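Local structure of enoyl-CoA hydratase/isomerase (Pseudomonas aeruginosa, 3LAO) at residues G20-I25 with E202-I207. The protein probably hydrates the double bond of enoyl-CoA thioesters, possibly of a cholesterol side-chain intermediate, as a homotrimer of the enoyl-CoA hydratase/isomerase family. Sequence-based numbering, arbitrary orientation.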
loop_
_atom_site.group_PDB
_atom_site.type_symbol
_atom_site.label_atom_id
_atom_site.label_comp_id
_atom_site.label_asym_id
_atom_site.label_seq_id
_atom_site.Cartn_x
_atom_site.Cartn_y
_atom_site.Cartn_z
ATOM N N GLY B 20 -26.672 -13.344 18.337
ATOM C CA GLY B 20 -27.363 -12.465 17.417
ATOM C C GLY B 20 -26.803 -12.600 16.019
ATOM O O GLY B 20 -26.706 -13.719 15.497
ATOM N N HIS B 21 -26.411 -11.476 15.412
ATOM C CA HIS B 21 -25.816 -11.530 14.083
ATOM C C HIS B 21 -24.302 -11.835 14.127
ATOM O O HIS B 21 -23.623 -11.826 13.085
ATOM C CB HIS B 21 -26.102 -10.214 13.297
ATOM C CG HIS B 21 -27.548 -10.012 12.986
ATOM N ND1 HIS B 21 -28.221 -8.840 13.276
ATOM C CD2 HIS B 21 -28.471 -10.851 12.452
ATOM C CE1 HIS B 21 -29.489 -8.965 12.917
ATOM N NE2 HIS B 21 -29.667 -10.175 12.414
ATOM N N LEU B 22 -23.755 -12.068 15.320
ATOM C CA LEU B 22 -22.315 -12.347 15.421
ATOM C C LEU B 22 -22.021 -13.856 15.488
ATOM O O LEU B 22 -22.759 -14.632 16.130
ATOM C CB LEU B 22 -21.706 -11.660 16.640
ATOM C CG LEU B 22 -21.916 -10.155 16.758
ATOM C CD1 LEU B 22 -21.016 -9.628 17.806
ATOM C CD2 LEU B 22 -21.662 -9.456 15.402
ATOM N N PHE B 23 -20.950 -14.265 14.815
ATOM C CA PHE B 23 -20.567 -15.670 14.782
ATOM C C PHE B 23 -19.204 -15.763 15.496
ATOM O O PHE B 23 -18.175 -15.263 14.989
ATOM C CB PHE B 23 -20.537 -16.212 13.330
ATOM C CG PHE B 23 -20.382 -17.707 13.242
ATOM C CD1 PHE B 23 -19.142 -18.288 13.170
ATOM C CD2 PHE B 23 -21.480 -18.530 13.283
ATOM C CE1 PHE B 23 -19.003 -19.660 13.147
ATOM C CE2 PHE B 23 -21.341 -19.892 13.246
ATOM C CZ PHE B 23 -20.089 -20.450 13.185
ATOM N N LEU B 24 -19.200 -16.345 16.693
ATOM C CA LEU B 24 -17.950 -16.381 17.482
ATOM C C LEU B 24 -17.176 -17.692 17.348
ATOM O O LEU B 24 -17.711 -18.755 17.589
ATOM C CB LEU B 24 -18.212 -16.080 18.963
ATOM C CG LEU B 24 -18.548 -14.637 19.358
ATOM C CD1 LEU B 24 -19.541 -14.010 18.476
ATOM C CD2 LEU B 24 -19.088 -14.622 20.762
ATOM N N ILE B 25 -15.907 -17.590 16.991
ATOM C CA ILE B 25 -15.042 -18.753 16.800
ATOM C C ILE B 25 -13.834 -18.618 17.734
ATOM O O ILE B 25 -13.082 -17.633 17.670
ATOM C CB ILE B 25 -14.575 -18.866 15.336
ATOM C CG1 ILE B 25 -15.780 -18.865 14.384
ATOM C CG2 ILE B 25 -13.738 -20.096 15.095
ATOM C CD1 ILE B 25 -15.395 -18.908 12.891
ATOM N N GLU B 202 -17.409 -4.978 20.022
ATOM C CA GLU B 202 -17.991 -3.701 19.664
ATOM C C GLU B 202 -17.822 -3.385 18.148
ATOM O O GLU B 202 -18.758 -2.908 17.500
ATOM C CB GLU B 202 -17.363 -2.589 20.495
ATOM C CG GLU B 202 -17.132 -2.943 21.932
ATOM C CD GLU B 202 -16.752 -1.733 22.783
ATOM O OE1 GLU B 202 -16.818 -0.598 22.266
ATOM O OE2 GLU B 202 -16.391 -1.916 23.968
ATOM N N TYR B 203 -16.631 -3.638 17.597
ATOM C CA TYR B 203 -16.381 -3.419 16.172
ATOM C C TYR B 203 -17.264 -4.284 15.308
ATOM O O TYR B 203 -17.704 -3.854 14.252
ATOM C CB TYR B 203 -14.916 -3.716 15.778
ATOM C CG TYR B 203 -13.956 -2.584 16.047
ATOM C CD1 TYR B 203 -13.912 -1.459 15.204
ATOM C CD2 TYR B 203 -13.076 -2.622 17.143
ATOM C CE1 TYR B 203 -13.024 -0.399 15.449
ATOM C CE2 TYR B 203 -12.159 -1.560 17.389
ATOM C CZ TYR B 203 -12.155 -0.455 16.540
ATOM O OH TYR B 203 -11.287 0.582 16.770
ATOM N N ALA B 204 -17.470 -5.522 15.745
ATOM C CA ALA B 204 -18.237 -6.499 14.994
ATOM C C ALA B 204 -19.707 -6.160 15.059
ATOM O O ALA B 204 -20.413 -6.298 14.070
ATOM C CB ALA B 204 -18.013 -7.902 15.542
ATOM N N GLU B 205 -20.182 -5.744 16.230
ATOM C CA GLU B 205 -21.539 -5.195 16.325
ATOM C C GLU B 205 -21.736 -3.992 15.384
ATOM O O GLU B 205 -22.772 -3.871 14.717
ATOM C CB GLU B 205 -21.923 -4.863 17.767
ATOM C CG GLU B 205 -22.688 -6.028 18.451
ATOM C CD GLU B 205 -22.205 -6.316 19.887
ATOM O OE1 GLU B 205 -21.484 -5.470 20.481
ATOM O OE2 GLU B 205 -22.551 -7.396 20.425
ATOM N N ARG B 206 -20.726 -3.138 15.281
ATOM C CA ARG B 206 -20.840 -2.015 14.369
ATOM C C ARG B 206 -20.967 -2.424 12.867
ATOM O O ARG B 206 -21.746 -1.829 12.137
ATOM C CB ARG B 206 -19.712 -1.014 14.608
ATOM C CG ARG B 206 -20.085 0.405 14.232
ATOM C CD ARG B 206 -20.645 1.148 15.426
ATOM N NE ARG B 206 -19.927 2.390 15.715
ATOM C CZ ARG B 206 -18.650 2.465 16.112
ATOM N NH1 ARG B 206 -17.902 1.365 16.253
ATOM N NH2 ARG B 206 -18.112 3.655 16.358
ATOM N N ILE B 207 -20.211 -3.438 12.431
ATOM C CA ILE B 207 -20.241 -3.931 11.065
ATOM C C ILE B 207 -21.572 -4.646 10.862
ATOM O O ILE B 207 -22.171 -4.610 9.781
ATOM C CB ILE B 207 -19.074 -4.946 10.813
ATOM C CG1 ILE B 207 -17.710 -4.243 10.771
ATOM C CG2 ILE B 207 -19.296 -5.820 9.568
ATOM C CD1 ILE B 207 -16.494 -5.262 10.815
#
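Leu22 and Ala204 are the closest CA pair, with Leu22 CA 7.1 Å from Ala204 CA. Segment 20-25 opens as a turn and becomes the start of strand 22-27. Segment 202-207 is a part of helix 196-209. No hydrogen bond joins the two, and the buried surface is small, 130 Å² in all.

Leu22 carries the contact from the strand side. Its CB already points to the helix, and with CG opposite the carbonyl carbon and beside the backbone N (chi1 -55°) the branched end is carried onto it. Both methyl groups lie against Ala204 CB, Leu22 CD2 at 4.0 Å. CD2 also comes within 3.6 Å of Ala204 O. The small Ala204 side chain lets the leucine settle close to the helix backbone. The other methyl, Leu22 CD1, also meets the side chain of Glu205, which crosses the leucine at about a right angle. The Glu205 chain is bent at chi2 (136°), and its OE2 lies 3.8 Å from Leu22 CD1. Glu205 is exposed and poorly ordered, so its share is less certain.

Leu201 and Ala208 of the same helix also touch Leu22. On the helix, Arg206 forms a salt bridge with Asp174 of a neighbouring subunit. Helix 196-209 covers one face of the sheet at strand 22-27, and helix 38-53 packs on the face that carries Phe23 and Ile25, in the layered alpha-beta architecture of the crotonase fold.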